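Local coordinates for AclR protein (Streptomyces galilaeus, PDB 2GEY), which probably acts as a hydroxylase in the biosynthesis of aromatic polyketide antibiotics, at residues W20-I25 against K49-G54; E105-V110 against V115-V120. All blocks are in the same frame, centred on the assembly; numbering follows the deposited sequence.

Contact 1. Residues W20-I25 against K49-G54; sequences WDLSGI and KLMEGG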
# COMPACT_ATOMS: atom_id res chain seq x y z
N TRP A 20 -2.27 -20.92 -11.14
CA TRP A 20 -0.94 -20.75 -11.72
C TRP A 20 -0.92 -20.79 -13.25
O TRP A 20 -0.05 -21.43 -13.86
CB TRP A 20 0.02 -21.78 -11.10
CG TRP A 20 -0.15 -21.82 -9.62
CD1 TRP A 20 0.09 -20.80 -8.74
CD2 TRP A 20 -0.67 -22.90 -8.84
NE1 TRP A 20 -0.22 -21.19 -7.47
CE2 TRP A 20 -0.70 -22.48 -7.50
CE3 TRP A 20 -1.12 -24.19 -9.15
CZ2 TRP A 20 -1.14 -23.29 -6.47
CZ3 TRP A 20 -1.57 -25.00 -8.12
CH2 TRP A 20 -1.57 -24.55 -6.80
N ASP A 21 -1.89 -20.09 -13.84
CA ASP A 21 -2.12 -20.05 -15.29
C ASP A 21 -1.96 -18.62 -15.80
O ASP A 21 -2.93 -17.87 -15.83
CB ASP A 21 -3.53 -20.56 -15.59
CG ASP A 21 -3.91 -20.42 -17.06
OD1 ASP A 21 -3.02 -20.28 -17.92
OD2 ASP A 21 -5.12 -20.46 -17.36
N LEU A 22 -0.76 -18.24 -16.21
CA LEU A 22 -0.54 -16.85 -16.61
C LEU A 22 -1.32 -16.49 -17.87
O LEU A 22 -1.73 -15.34 -18.02
CB LEU A 22 0.95 -16.55 -16.79
CG LEU A 22 1.84 -16.72 -15.55
CD1 LEU A 22 3.27 -16.32 -15.88
CD2 LEU A 22 1.30 -15.90 -14.40
N SER A 23 -1.55 -17.46 -18.76
CA SER A 23 -2.31 -17.21 -19.99
C SER A 23 -3.73 -16.74 -19.68
O SER A 23 -4.30 -15.93 -20.41
CB SER A 23 -2.36 -18.47 -20.87
OG SER A 23 -3.34 -19.39 -20.41
N GLY A 24 -4.30 -17.24 -18.58
CA GLY A 24 -5.65 -16.88 -18.13
C GLY A 24 -5.77 -15.48 -17.57
O GLY A 24 -6.88 -14.97 -17.39
N ILE A 25 -4.63 -14.85 -17.28
CA ILE A 25 -4.60 -13.46 -16.88
C ILE A 25 -4.44 -12.59 -18.13
O ILE A 25 -5.25 -11.69 -18.39
CB ILE A 25 -3.42 -13.19 -15.92
CG1 ILE A 25 -3.52 -14.08 -14.68
CG2 ILE A 25 -3.35 -11.71 -15.53
CD1 ILE A 25 -2.23 -14.26 -13.99
N LYS A 49 7.56 -10.95 -17.66
CA LYS A 49 8.77 -11.51 -17.07
C LYS A 49 8.72 -11.54 -15.55
O LYS A 49 9.18 -12.51 -14.94
CB LYS A 49 10.02 -10.75 -17.53
CG LYS A 49 10.35 -10.99 -18.97
CD LYS A 49 11.57 -10.19 -19.42
CE LYS A 49 11.70 -10.22 -20.93
NZ LYS A 49 12.94 -9.53 -21.38
N LEU A 50 8.17 -10.49 -14.94
CA LEU A 50 8.05 -10.43 -13.48
C LEU A 50 7.04 -11.45 -13.00
O LEU A 50 7.20 -12.05 -11.94
CB LEU A 50 7.60 -9.04 -13.03
CG LEU A 50 8.64 -7.92 -13.18
CD1 LEU A 50 7.96 -6.58 -12.97
CD2 LEU A 50 9.78 -8.12 -12.19
N MET A 51 5.98 -11.63 -13.79
CA MET A 51 4.94 -12.61 -13.46
C MET A 51 5.52 -14.02 -13.51
O MET A 51 5.32 -14.81 -12.59
CB MET A 51 3.75 -12.47 -14.41
CG MET A 51 3.00 -11.15 -14.23
SD MET A 51 1.88 -10.76 -15.58
CE MET A 51 0.59 -11.97 -15.31
N GLU A 52 6.25 -14.32 -14.59
CA GLU A 52 6.90 -15.63 -14.76
C GLU A 52 7.92 -15.90 -13.66
O GLU A 52 7.96 -17.00 -13.09
CB GLU A 52 7.59 -15.72 -16.13
CG GLU A 52 6.61 -15.78 -17.30
CD GLU A 52 7.28 -15.74 -18.66
OE1 GLU A 52 8.34 -15.09 -18.80
OE2 GLU A 52 6.75 -16.36 -19.61
N GLY A 53 8.75 -14.91 -13.37
CA GLY A 53 9.79 -15.05 -12.34
C GLY A 53 9.19 -15.20 -10.96
O GLY A 53 9.69 -15.98 -10.14
N GLY A 54 8.12 -14.47 -10.70
CA GLY A 54 7.41 -14.55 -9.43
C GLY A 54 6.80 -15.93 -9.21
O GLY A 54 6.92 -16.51 -8.13
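The Glu52 carboxylate is the flat group nearest to this interface, yet residues 20-25 touch neither its faces nor its edges: Leu22 meets Glu52 lower down, with Leu22 CD1 lying 3.7 Å from Glu52 CG. From there the same methyl leans on the turn of helix 44-57, 3.8 Å from Glu52 N and 4.0 Å from Met51 C, so one branch of the leucine packs on helix backbone and side-chain carbon together. The other branch, CD2, lies 4.1 Å from Met51 CE, the two side chains sliding past each other in opposite directions. Met51 bends at chi3 (71°), which turns its terminal methyl to Ile25, tip to tip: CE is 3.9 Å from Ile25 CD1 and 4.0 Å from Ile25 CG2. No hydrogen bond crosses; the joint is purely apolar, with Met51 and Ile25 buried.

The chain that presents Leu22 is held by its own polar bonds. Trp20, at positive phi, is the C-prime residue of the Schellman motif ending helix 3-18. Asp21 precedes the turn into the next helix, and its OD1 accepts a weak capping bond from Gly24 N. Ile25 also packs on Met13, Ala16 and Trp17 of helix 3-18, while Trp20 and Leu22 reach Leu55, so the contact bridges helices 3-18, 23-26 and 44-57.

Contact 2. Residues E105-V110 against V115-V120; sequences EELRFV and VEHWDV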
# COMPACT_ATOMS: atom_id res chain seq x y z
N GLU A 105 -4.33 -3.75 -6.71
CA GLU A 105 -4.31 -3.66 -8.16
C GLU A 105 -5.52 -2.86 -8.60
O GLU A 105 -6.62 -3.10 -8.11
CB GLU A 105 -4.38 -5.05 -8.79
CG GLU A 105 -3.12 -5.86 -8.53
CD GLU A 105 -3.07 -7.15 -9.30
OE1 GLU A 105 -3.51 -8.18 -8.74
OE2 GLU A 105 -2.56 -7.14 -10.45
N GLU A 106 -5.31 -1.93 -9.52
CA GLU A 106 -6.39 -1.14 -10.08
C GLU A 106 -6.37 -1.37 -11.58
O GLU A 106 -5.32 -1.31 -12.21
CB GLU A 106 -6.22 0.34 -9.72
CG GLU A 106 -7.37 1.23 -10.18
CD GLU A 106 -7.17 2.69 -9.82
OE1 GLU A 106 -6.25 3.02 -9.02
OE2 GLU A 106 -7.95 3.52 -10.33
N LEU A 107 -7.55 -1.62 -12.15
CA LEU A 107 -7.70 -1.95 -13.56
C LEU A 107 -8.77 -1.08 -14.20
O LEU A 107 -9.82 -0.84 -13.59
CB LEU A 107 -8.08 -3.42 -13.73
CG LEU A 107 -7.13 -4.50 -13.22
CD1 LEU A 107 -7.70 -5.86 -13.54
CD2 LEU A 107 -5.73 -4.35 -13.81
N ARG A 108 -8.52 -0.61 -15.41
CA ARG A 108 -9.52 0.12 -16.19
C ARG A 108 -9.83 -0.70 -17.44
O ARG A 108 -8.91 -1.18 -18.12
CB ARG A 108 -9.03 1.52 -16.58
CG ARG A 108 -10.13 2.36 -17.24
CD ARG A 108 -9.73 3.79 -17.43
NE ARG A 108 -8.83 3.95 -18.56
CZ ARG A 108 -9.21 4.05 -19.84
NH1 ARG A 108 -10.48 3.96 -20.20
NH2 ARG A 108 -8.28 4.23 -20.77
N PHE A 109 -11.12 -0.84 -17.74
CA PHE A 109 -11.61 -1.68 -18.84
C PHE A 109 -12.15 -0.86 -19.99
O PHE A 109 -12.77 0.18 -19.78
CB PHE A 109 -12.75 -2.57 -18.36
CG PHE A 109 -12.30 -3.71 -17.49
CD1 PHE A 109 -12.00 -3.50 -16.15
CD2 PHE A 109 -12.19 -5.00 -18.01
CE1 PHE A 109 -11.57 -4.54 -15.34
CE2 PHE A 109 -11.77 -6.05 -17.21
CZ PHE A 109 -11.46 -5.82 -15.87
N VAL A 110 -11.92 -1.35 -21.21
CA VAL A 110 -12.63 -0.90 -22.40
C VAL A 110 -13.03 -2.14 -23.19
O VAL A 110 -12.19 -3.00 -23.47
CB VAL A 110 -11.76 0.02 -23.31
CG1 VAL A 110 -12.54 0.39 -24.57
CG2 VAL A 110 -11.31 1.26 -22.57
N VAL A 115 -7.24 -2.03 -20.25
CA VAL A 115 -6.41 -1.07 -21.00
C VAL A 115 -5.38 -0.32 -20.15
O VAL A 115 -4.39 0.24 -20.67
CB VAL A 115 -7.28 -0.05 -21.78
CG1 VAL A 115 -8.10 -0.76 -22.84
CG2 VAL A 115 -8.16 0.75 -20.83
N GLU A 116 -5.62 -0.29 -18.84
CA GLU A 116 -4.68 0.30 -17.89
C GLU A 116 -4.66 -0.52 -16.62
O GLU A 116 -5.71 -0.98 -16.16
CB GLU A 116 -5.04 1.75 -17.56
CG GLU A 116 -4.80 2.73 -18.70
CD GLU A 116 -5.01 4.18 -18.28
OE1 GLU A 116 -6.18 4.57 -18.09
OE2 GLU A 116 -4.02 4.93 -18.18
N HIS A 117 -3.46 -0.66 -16.06
CA HIS A 117 -3.23 -1.45 -14.87
C HIS A 117 -2.25 -0.69 -13.96
O HIS A 117 -1.14 -0.38 -14.39
CB HIS A 117 -2.70 -2.82 -15.30
CG HIS A 117 -2.07 -3.61 -14.20
ND1 HIS A 117 -0.86 -4.26 -14.35
CD2 HIS A 117 -2.48 -3.86 -12.93
CE1 HIS A 117 -0.56 -4.87 -13.22
NE2 HIS A 117 -1.52 -4.65 -12.34
N TRP A 118 -2.68 -0.39 -12.74
CA TRP A 118 -1.82 0.25 -11.74
C TRP A 118 -1.67 -0.67 -10.54
O TRP A 118 -2.66 -1.29 -10.10
CB TRP A 118 -2.44 1.56 -11.24
CG TRP A 118 -2.74 2.60 -12.27
CD1 TRP A 118 -1.96 3.65 -12.62
CD2 TRP A 118 -3.95 2.72 -13.03
NE1 TRP A 118 -2.60 4.41 -13.57
CE2 TRP A 118 -3.82 3.87 -13.84
CE3 TRP A 118 -5.14 1.97 -13.10
CZ2 TRP A 118 -4.82 4.28 -14.73
CZ3 TRP A 118 -6.13 2.38 -13.99
CH2 TRP A 118 -5.97 3.53 -14.78
N ASP A 119 -0.47 -0.77 -9.99
CA ASP A 119 -0.28 -1.54 -8.75
C ASP A 119 0.41 -0.72 -7.68
O ASP A 119 1.20 0.18 -7.98
CB ASP A 119 0.49 -2.85 -9.01
CG ASP A 119 1.92 -2.63 -9.49
OD1 ASP A 119 2.69 -1.89 -8.83
OD2 ASP A 119 2.30 -3.23 -10.52
N VAL A 120 0.09 -1.02 -6.43
CA VAL A 120 0.83 -0.54 -5.28
C VAL A 120 1.14 -1.78 -4.47
O VAL A 120 0.22 -2.43 -3.93
CB VAL A 120 0.03 0.48 -4.45
CG1 VAL A 120 0.78 0.84 -3.18
CG2 VAL A 120 -0.29 1.72 -5.27
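Glu106 and Trp118 form a hydrogen-bonded antiparallel pair, Glu106 N to Trp118 O and Trp118 N to Glu106 O both measuring 2.8 Å. The axes of 105-110 and 115-120 approach to 4.7 Å, their directions 168° apart. Toward the turn the register breaks into a classic beta bulge, where Val115 and Glu116 both face Arg108: Arg108 O takes Val115 N at 2.8 Å and Glu116 N only weakly.

Glu106, Arg108, Glu116 and Trp118 share one face. Arg108 bends at chi3 (77°) and brings NE to Glu116 OE1 at 2.8 Å, a salt bridge that uses the anti lone pair and lies close to the guanidinium plane, although the carboxylate is turned 81° from it. Val115 CG2 sits over one guanidinium face, offset toward the rim, 3.5 Å from Arg108 NH2. The indole of Trp118 turns its edge to the neighbouring strand, with CZ3 4.0 Å from Arg108 CB and CE3 3.7 Å from Glu106 CG. On the other face, in the conformers given, Leu107 lies alongside His117, whose ND1 bonds His35 ND1; its bond to Glu105 is weak and doubtful.

Glu116 OE2 meets Tyr36. Glu106 pairs with Arg74 and with Arg78 and Ser67 of the second subunit, whose Arg78 also makes a cation-pi contact with Trp118; Glu106 is thus probably held charged, tying hairpin to dimer partner.

How the contacts relate
Contact 1 and contact 2 do not touch: their centres are 16 Å apart and their nearest atoms about 7 Å. Helix 3-18 joins them, since its Met13 meets both Ile25 of contact 1 and Leu107 of contact 2. This is the alpha+beta barrel of the SnoaL-like, NTF2-clan fold, with contact 1 linking helices and contact 2 a hairpin of the curved sheet. Additives probably from the crystallisation liquor lie beside both: a glycerol about 4 Å from the Ile25 side chain and a glycerol hydrogen-bonded to Glu105 OE1, a tetraethylene glycol about 6 Å from the Met51 side chain and one about 4 Å from that of Glu105. Both contacts may therefore border a pocket.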